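Local coordinates for vanadium-dependent haloperoxidase (Zobellia galactanivorans, PDB 4CIT), which binds vanadate and probably uses it to oxidise iodide with hydrogen peroxide, as a bacterial member of the vanadium-dependent haloperoxidases, at residues Leu337-Thr342 against Gln357-Pro362; Pro362-Gly367 against Tyr425-Glu430. All coordinates share one frame; numbering follows the deposited sequence.

Contact 1 of 2, residues Leu337-Thr342 against Gln357-Pro362. With VO4 (vanadate ion), chain F.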
ATOM      1  N   LEU A 337     -17.241  13.567  -2.959  1.00  9.69           N
ATOM      2  CA  LEU A 337     -17.305  14.766  -2.118  1.00  9.31           C
ATOM      3  C   LEU A 337     -16.246  15.777  -2.396  1.00  9.49           C
ATOM      4  O   LEU A 337     -15.070  15.469  -2.476  1.00  8.62           O
ATOM      5  CB  LEU A 337     -17.244  14.329  -0.665  1.00  9.72           C
ATOM      6  CG  LEU A 337     -17.561  15.424   0.368  1.00 11.60           C
ATOM      7  CD1 LEU A 337     -19.013  15.957   0.296  1.00 14.04           C
ATOM      8  CD2 LEU A 337     -17.232  14.884   1.788  1.00 12.67           C
ATOM      9  N   ILE A 338     -16.678  17.047  -2.441  1.00  9.24           N
ATOM     10  CA  ILE A 338     -15.802  18.186  -2.635  1.00 10.44           C
ATOM     11  C   ILE A 338     -14.742  18.336  -1.543  1.00  8.85           C
ATOM     12  O   ILE A 338     -15.005  18.037  -0.373  1.00  8.98           O
ATOM     13  CB  ILE A 338     -16.751  19.417  -2.668  1.00 10.29           C
ATOM     14  CG1 ILE A 338     -16.071  20.649  -3.258  1.00 12.32           C
ATOM     15  CG2 ILE A 338     -17.374  19.658  -1.294  1.00 11.26           C
ATOM     16  CD1 ILE A 338     -17.163  21.659  -3.749  1.00 13.13           C
ATOM     17  N   ARG A 339     -13.523  18.751  -1.928  1.00  8.04           N
ATOM     18  CA  ARG A 339     -12.428  18.975  -1.051  1.00  8.42           C
ATOM     19  C   ARG A 339     -12.539  20.311  -0.337  1.00  8.92           C
ATOM     20  O   ARG A 339     -13.181  21.248  -0.833  1.00  8.82           O
ATOM     21  CB  ARG A 339     -11.110  18.898  -1.837  1.00  8.84           C
ATOM     22  CG  ARG A 339     -10.821  17.523  -2.322  1.00  9.07           C
ATOM     23  CD  ARG A 339     -10.165  16.700  -1.201  1.00  9.78           C
ATOM     24  NE  ARG A 339      -9.705  15.398  -1.729  1.00  9.77           N
ATOM     25  CZ  ARG A 339      -8.764  14.651  -1.184  1.00 10.33           C
ATOM     26  NH1 ARG A 339      -8.223  14.942  -0.008  1.00 11.48           N
ATOM     27  NH2 ARG A 339      -8.454  13.489  -1.748  1.00 11.56           N
ATOM     28  N   PRO A 340     -11.965  20.405   0.892  1.00  8.02           N
ATOM     29  CA  PRO A 340     -12.077  21.568   1.721  1.00  9.27           C
ATOM     30  C   PRO A 340     -11.638  22.900   1.059  1.00  9.94           C
ATOM     31  O   PRO A 340     -12.393  23.909   1.211  1.00  9.21           O
ATOM     32  CB  PRO A 340     -11.170  21.240   2.913  1.00  9.34           C
ATOM     33  CG  PRO A 340     -11.166  19.795   3.022  1.00  9.65           C
ATOM     34  CD  PRO A 340     -11.213  19.324   1.572  1.00  9.01           C
ATOM     35  N   GLU A 341     -10.527  22.907   0.312  1.00  9.37           N
ATOM     36  CA  GLU A 341     -10.095  24.183  -0.288  1.00 10.72           C
ATOM     37  C   GLU A 341     -11.120  24.771  -1.235  1.00  9.74           C
ATOM     38  O   GLU A 341     -11.249  26.010  -1.314  1.00 11.11           O
ATOM     39  CB  GLU A 341      -8.736  24.069  -0.987  1.00 12.49           C
ATOM     40  CG  GLU A 341      -8.690  23.252  -2.248  1.00 15.91           C
ATOM     41  CD  GLU A 341      -7.325  23.475  -2.934  1.00 18.05           C
ATOM     42  OE1 GLU A 341      -7.041  24.557  -3.521  1.00 21.75           O
ATOM     43  OE2 GLU A 341      -6.460  22.631  -2.766  1.00 22.27           O
ATOM     44  N   THR A 342     -11.780  23.934  -2.016  1.00  9.64           N
ATOM     45  CA  THR A 342     -12.801  24.356  -2.991  1.00  9.89           C
ATOM     46  C   THR A 342     -13.952  25.118  -2.291  1.00  8.68           C
ATOM     47  O   THR A 342     -14.299  26.238  -2.694  1.00 10.09           O
ATOM     48  CB  THR A 342     -13.345  23.150  -3.712  1.00 10.24           C
ATOM     49  OG1 THR A 342     -12.222  22.323  -4.152  1.00 10.59           O
ATOM     50  CG2 THR A 342     -14.196  23.596  -4.898  1.00 11.37           C
ATOM     51  N   GLN A 357      -0.779  20.408  -0.821  1.00 10.88           N
ATOM     52  CA  GLN A 357      -1.561  20.401  -2.031  0.50 11.42           C
ATOM     53  C   GLN A 357      -2.647  19.317  -1.983  1.00 12.31           C
ATOM     54  O   GLN A 357      -2.368  18.215  -1.519  1.00 13.49           O
ATOM     55  CB  GLN A 357      -0.636  20.128  -3.204  0.50 11.53           C
ATOM     56  CG  GLN A 357      -1.342  20.226  -4.543  0.50 12.27           C
ATOM     57  CD  GLN A 357      -0.368  20.154  -5.754  0.50 13.51           C
ATOM     58  OE1 GLN A 357      -0.445  19.218  -6.628  0.50 11.98           O
ATOM     59  NE2 GLN A 357       0.529  21.170  -5.823  0.50 14.24           N
ATOM     60  N   THR A 358      -3.832  19.611  -2.525  1.00 11.54           N
ATOM     61  CA  THR A 358      -4.935  18.668  -2.465  1.00 11.30           C
ATOM     62  C   THR A 358      -4.751  17.626  -3.536  1.00 10.25           C
ATOM     63  O   THR A 358      -4.487  17.989  -4.651  1.00 11.17           O
ATOM     64  CB  THR A 358      -6.290  19.406  -2.665  1.00 12.62           C
ATOM     65  OG1 THR A 358      -6.402  20.452  -1.651  1.00 13.79           O
ATOM     66  CG2 THR A 358      -7.406  18.376  -2.487  1.00 13.94           C
ATOM     67  N   PRO A 359      -4.809  16.335  -3.178  1.00 10.98           N
ATOM     68  CA  PRO A 359      -4.736  15.312  -4.162  1.00 11.66           C
ATOM     69  C   PRO A 359      -5.896  15.238  -5.093  1.00 10.23           C
ATOM     70  O   PRO A 359      -7.015  15.567  -4.742  1.00 10.07           O
ATOM     71  CB  PRO A 359      -4.636  14.052  -3.328  1.00 12.38           C
ATOM     72  CG  PRO A 359      -4.192  14.489  -1.972  1.00 13.86           C
ATOM     73  CD  PRO A 359      -4.886  15.778  -1.837  1.00 11.89           C
ATOM     74  N   PRO A 360      -5.663  14.745  -6.334  1.00 10.76           N
ATOM     75  CA  PRO A 360      -6.686  14.784  -7.340  1.00 12.10           C
ATOM     76  C   PRO A 360      -7.694  13.671  -7.330  1.00 10.66           C
ATOM     77  O   PRO A 360      -7.768  12.889  -8.258  1.00 11.42           O
ATOM     78  CB  PRO A 360      -5.877  14.744  -8.652  1.00 12.06           C
ATOM     79  CG  PRO A 360      -4.694  13.896  -8.297  1.00 12.84           C
ATOM     80  CD  PRO A 360      -4.370  14.230  -6.842  1.00 12.87           C
ATOM     81  N   PHE A 361      -8.524  13.613  -6.301  1.00  9.69           N
ATOM     82  CA  PHE A 361      -9.551  12.627  -6.183  1.00  9.17           C
ATOM     83  C   PHE A 361     -10.516  13.040  -5.089  1.00  8.70           C
ATOM     84  O   PHE A 361     -10.123  13.902  -4.218  1.00  7.76           O
ATOM     85  CB  PHE A 361      -9.055  11.184  -6.006  1.00  9.99           C
ATOM     86  CG  PHE A 361      -7.845  11.030  -5.166  1.00  8.98           C
ATOM     87  CD1 PHE A 361      -7.946  10.955  -3.798  1.00  9.84           C
ATOM     88  CD2 PHE A 361      -6.614  10.932  -5.757  1.00  8.57           C
ATOM     89  CE1 PHE A 361      -6.859  10.748  -3.002  1.00 10.01           C
ATOM     90  CE2 PHE A 361      -5.490  10.763  -5.002  1.00  8.77           C
ATOM     91  CZ  PHE A 361      -5.593  10.709  -3.603  1.00  9.08           C
ATOM     92  N   PRO A 362     -11.752  12.512  -5.108  1.00  9.24           N
ATOM     93  CA  PRO A 362     -12.731  12.914  -4.123  1.00  8.86           C
ATOM     94  C   PRO A 362     -12.309  12.640  -2.672  1.00  9.62           C
ATOM     95  O   PRO A 362     -11.393  11.859  -2.379  1.00  9.30           O
ATOM     96  CB  PRO A 362     -13.973  12.119  -4.491  1.00  9.01           C
ATOM     97  CG  PRO A 362     -13.813  11.926  -5.946  1.00  9.61           C
ATOM     98  CD  PRO A 362     -12.382  11.642  -6.097  1.00  9.85           C
TER
HETATM   99  O4  VO4 F1453      -6.198  12.776   0.252  1.00 15.56           O
HETATM  100  O   HOH W   1      -8.317  20.912   0.475  1.00  8.99           O
HETATM  101  O   HOH W   2      -4.108  22.318  -3.719  1.00 15.43           O
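The backbone oxygen F361 O is gripped by two nitrogens of one side chain, R339. This arginine belongs to the K-X6-RP sequence of the PAP2 superfamily, which here lines the vanadate pocket. R339 NE lies 2.9 Å from F361 O and R339 NH2 lies 3.0 Å from it. The grip is side-on, with the oxygen almost in the guanidinium plane. The NE bond runs nearly along the C=O axis, at a C=O...N angle of 164°. NH2 instead comes from above the carbonyl plane. The guanidinium also meets the ligand: R339 NH1 donates to O4 of one modelled vanadate at 3.0 Å, and NH2 donates to the same oxygen. I423 O takes a further bond from NH1. Together these partners fix the plane of the group, and its charge is likely to favour vanadate binding.

Apolar atoms pack around it. The bend of the R339 chain at chi2 (-83°) places CD beside T358 CG2, which touches R339 CG and CD, each at 3.5 Å. P359 CD lies over one face of the guanidinium, offset toward the rim, and the side chains of R339 and P359 cross at about a right angle. F361 brings CD1 of its ring close to R339 NH2.

R339 is also the N-cap of helix 340-347. E341, in the first turn of that helix, meets T358 of the loop tip to tip. T358 OG1 donates to E341 OE2, although the modelled length is very short and therefore doubtful. Two waters brace the pair. One accepts from E341 N and donates to T358 OG1 at 2.9 Å. The other accepts from T358 N and donates to E341 OE2 at 2.6 Å.

Contact 2 of 2, residues Pro362-Gly367 against Tyr425-Glu430. With VO4 (vanadate ion), chain D; VO4 (vanadate ion), chain E.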
ATOM      1  N   PRO A 362     -11.752  12.512  -5.108  1.00  9.24           N
ATOM      2  CA  PRO A 362     -12.731  12.914  -4.123  1.00  8.86           C
ATOM      3  C   PRO A 362     -12.309  12.640  -2.672  1.00  9.62           C
ATOM      4  O   PRO A 362     -11.393  11.859  -2.379  1.00  9.30           O
ATOM      5  CB  PRO A 362     -13.973  12.119  -4.491  1.00  9.01           C
ATOM      6  CG  PRO A 362     -13.813  11.926  -5.946  1.00  9.61           C
ATOM      7  CD  PRO A 362     -12.382  11.642  -6.097  1.00  9.85           C
ATOM      8  N   GLU A 363     -12.986  13.304  -1.784  1.00  9.77           N
ATOM      9  CA  GLU A 363     -12.579  13.473  -0.380  1.00  9.93           C
ATOM     10  C   GLU A 363     -12.855  12.301   0.592  1.00 10.88           C
ATOM     11  O   GLU A 363     -12.045  12.096   1.534  1.00 11.77           O
ATOM     12  CB  GLU A 363     -13.141  14.762   0.147  1.00 12.06           C
ATOM     13  CG  GLU A 363     -12.505  15.231   1.429  1.00 13.43           C
ATOM     14  CD  GLU A 363     -13.010  14.613   2.672  1.00 18.94           C
ATOM     15  OE1 GLU A 363     -14.181  14.141   2.738  1.00 17.65           O
ATOM     16  OE2 GLU A 363     -12.237  14.684   3.656  1.00 15.36           O
ATOM     17  N   TYR A 364     -13.920  11.544   0.423  1.00  9.21           N
ATOM     18  CA  TYR A 364     -14.409  10.721   1.541  1.00  8.46           C
ATOM     19  C   TYR A 364     -14.450   9.255   1.119  1.00  7.83           C
ATOM     20  O   TYR A 364     -15.063   8.970   0.129  1.00  8.89           O
ATOM     21  CB  TYR A 364     -15.826  11.170   1.914  1.00  8.81           C
ATOM     22  CG  TYR A 364     -16.458  10.469   3.090  1.00  8.52           C
ATOM     23  CD1 TYR A 364     -16.232  10.842   4.374  1.00 10.19           C
ATOM     24  CD2 TYR A 364     -17.297   9.359   2.876  1.00  9.07           C
ATOM     25  CE1 TYR A 364     -16.849  10.198   5.438  1.00 10.77           C
ATOM     26  CE2 TYR A 364     -17.922   8.713   3.902  1.00  8.83           C
ATOM     27  CZ  TYR A 364     -17.699   9.125   5.175  1.00  9.95           C
ATOM     28  OH  TYR A 364     -18.345   8.536   6.216  1.00 11.19           O
ATOM     29  N   THR A 365     -13.877   8.328   1.817  1.00  8.09           N
ATOM     30  CA  THR A 365     -13.037   8.489   3.026  1.00  8.35           C
ATOM     31  C   THR A 365     -11.568   8.702   2.617  1.00  8.93           C
ATOM     32  O   THR A 365     -11.209   8.621   1.417  1.00  9.35           O
ATOM     33  CB  THR A 365     -13.132   7.197   3.870  1.00  9.16           C
ATOM     34  OG1 THR A 365     -12.975   6.084   2.958  1.00  8.38           O
ATOM     35  CG2 THR A 365     -14.422   7.149   4.668  1.00 10.68           C
ATOM     36  N   SER A 366     -10.704   9.059   3.570  1.00  9.05           N
ATOM     37  CA  SER A 366      -9.299   9.341   3.352  1.00  9.09           C
ATOM     38  C   SER A 366      -8.479   8.066   3.124  1.00  9.72           C
ATOM     39  O   SER A 366      -8.564   7.151   3.952  1.00  8.72           O
ATOM     40  CB  SER A 366      -8.723  10.025   4.582  1.00  9.26           C
ATOM     41  OG  SER A 366      -7.278   9.924   4.626  1.00  8.69           O
ATOM     42  N   GLY A 367      -7.785   8.006   1.972  1.00 10.28           N
ATOM     43  CA  GLY A 367      -6.918   6.931   1.662  1.00 11.13           C
ATOM     44  C   GLY A 367      -5.848   6.655   2.696  1.00 10.84           C
ATOM     45  O   GLY A 367      -5.609   5.497   3.087  1.00  9.18           O
ATOM     46  N   TYR A 425     -11.643  16.526   5.739  1.00  9.31           N
ATOM     47  CA  TYR A 425     -12.470  16.830   6.922  1.00 10.06           C
ATOM     48  C   TYR A 425     -12.335  15.722   7.983  1.00  9.75           C
ATOM     49  O   TYR A 425     -11.971  14.565   7.685  1.00  9.77           O
ATOM     50  CB  TYR A 425     -13.969  16.910   6.529  1.00  9.93           C
ATOM     51  CG  TYR A 425     -14.300  17.747   5.295  1.00 10.81           C
ATOM     52  CD1 TYR A 425     -14.339  19.089   5.323  1.00 11.23           C
ATOM     53  CD2 TYR A 425     -14.490  17.132   4.091  1.00 11.49           C
ATOM     54  CE1 TYR A 425     -14.603  19.863   4.153  1.00 11.73           C
ATOM     55  CE2 TYR A 425     -14.782  17.850   2.934  1.00 11.82           C
ATOM     56  CZ  TYR A 425     -14.812  19.228   2.959  1.00 11.44           C
ATOM     57  OH  TYR A 425     -15.080  19.834   1.743  1.00 12.12           O
ATOM     58  N   ARG A 426     -12.787  16.011   9.200  1.00 10.12           N
ATOM     59  CA  ARG A 426     -12.763  15.038  10.266  1.00 11.15           C
ATOM     60  C   ARG A 426     -13.406  13.721   9.924  1.00 11.09           C
ATOM     61  O   ARG A 426     -12.847  12.634  10.286  1.00  9.79           O
ATOM     62  CB  ARG A 426     -13.339  15.654  11.579  1.00 12.84           C
ATOM     63  CG  ARG A 426     -13.439  14.681  12.776  1.00 16.13           C
ATOM     64  CD  ARG A 426     -14.075  15.431  13.936  1.00 19.52           C
ATOM     65  NE  ARG A 426     -13.114  16.398  14.461  1.00 25.47           N
ATOM     66  CZ  ARG A 426     -12.128  16.129  15.315  1.00 36.64           C
ATOM     67  NH1 ARG A 426     -12.003  14.913  15.856  1.00 38.75           N
ATOM     68  NH2 ARG A 426     -11.279  17.103  15.701  1.00 42.00           N
ATOM     69  N   ALA A 427     -14.597  13.754   9.343  1.00  9.44           N
ATOM     70  CA  ALA A 427     -15.331  12.481   9.061  1.00 10.46           C
ATOM     71  C   ALA A 427     -14.552  11.546   8.164  1.00 10.19           C
ATOM     72  O   ALA A 427     -14.481  10.313   8.428  1.00  9.43           O
ATOM     73  CB  ALA A 427     -16.688  12.736   8.506  1.00 12.17           C
ATOM     74  N   ALA A 428     -13.919  12.098   7.105  1.00  9.65           N
ATOM     75  CA  ALA A 428     -13.149  11.263   6.167  1.00  9.62           C
ATOM     76  C   ALA A 428     -11.986  10.582   6.862  1.00  9.13           C
ATOM     77  O   ALA A 428     -11.677   9.418   6.581  1.00  9.70           O
ATOM     78  CB  ALA A 428     -12.623  12.133   5.028  1.00  9.53           C
ATOM     79  N   ILE A 429     -11.454  11.223   7.889  1.00  9.23           N
ATOM     80  CA  ILE A 429     -10.363  10.708   8.640  1.00  9.60           C
ATOM     81  C   ILE A 429     -10.784   9.681   9.693  1.00  9.88           C
ATOM     82  O   ILE A 429     -10.280   8.545   9.696  1.00 11.02           O
ATOM     83  CB  ILE A 429      -9.583  11.875   9.342  1.00  9.67           C
ATOM     84  CG1 ILE A 429      -8.966  12.838   8.285  1.00 10.13           C
ATOM     85  CG2 ILE A 429      -8.570  11.341  10.329  1.00 10.44           C
ATOM     86  CD1 ILE A 429      -8.520  14.132   8.890  1.00 10.74           C
ATOM     87  N   GLU A 430     -11.756  10.047  10.532  1.00  9.14           N
ATOM     88  CA  GLU A 430     -12.217   9.164  11.634  1.00 10.90           C
ATOM     89  C   GLU A 430     -12.953   7.948  11.107  1.00  9.94           C
ATOM     90  O   GLU A 430     -12.645   6.798  11.495  1.00 11.78           O
ATOM     91  CB  GLU A 430     -13.079   9.943  12.570  1.00 10.88           C
ATOM     92  CG  GLU A 430     -12.194  10.970  13.286  1.00 15.10           C
ATOM     93  CD  GLU A 430     -12.937  11.681  14.412  1.00 19.69           C
ATOM     94  OE1 GLU A 430     -14.129  11.529  14.527  1.00 25.42           O
ATOM     95  OE2 GLU A 430     -12.305  12.412  15.147  1.00 25.07           O
TER
HETATM   96  O2  VO4 D1451      -5.790  11.003   2.767  1.00 10.34           O
HETATM   97  O3  VO4 E1452      -7.767  10.483   0.529  1.00 14.80           O
HETATM   98  O   HOH W   3     -15.461  14.062   5.236  1.00 21.84           O
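The loop leading into the SGH sequence of the PAP2 superfamily, E363 to S366, packs here on the first turn of helix 426-446. S366 opens that sequence, which is part of the vanadate pocket. S366 N donates to A428 O at 3.2 Å. The bond is almost straight at nitrogen (175°), but the donor stands above the carbonyl plane. E363 makes the second polar link. Its CG is anti to the backbone N (chi1 -164°), which points the chain toward the start of helix 426-446. E363 OE2 accepts from Y425 N at 2.8 Å, met from above the carboxylate plane, and also from ND1 of H424, a vanadate-pocket residue. The carboxylate and the Y425 ring are turned 68° apart, with E363 OE1 at the ring edge, 3.3 Å from Y425 CD2. A water donates to E363 OE1 and accepts weakly from A428 N. An alanine in place of E363 would probably leave Y425 N and H424 ND1 without their shared acceptor, and the imidazole less firmly positioned.

A cis peptide joins Y364 to T365. T365 CG2 covers one face of the Y364 ring over its centre, while Y364 CD1 reaches A428 CA at 3.6 Å. S366 is the N-cap of helix 367-383: its OG accepts from S369 N and donates to O2 of one modelled vanadate at 2.6 Å. G367 N donates to a second modelled vanadate, 2.9 Å from its O3.

In the fold
Contact 1 closes before contact 2 opens along the chain, and P362 belongs to both. Their centres are about 10 Å apart, on the same side of the chain's centre and within the PAP2 domain. The loop between helices 340-347 and 367-383 is the common element. Residues 357-362 of it meet the N-cap and first turn of helix 340-347; residues 363-366 meet the first turn of helix 426-446. Two direct links tie the contacts together: Y425 OH with I338 O, and E363 N with L337 O. R339, S366 and G367 thus come together at the modelled vanadates, and E363 holds H424 of the same pocket.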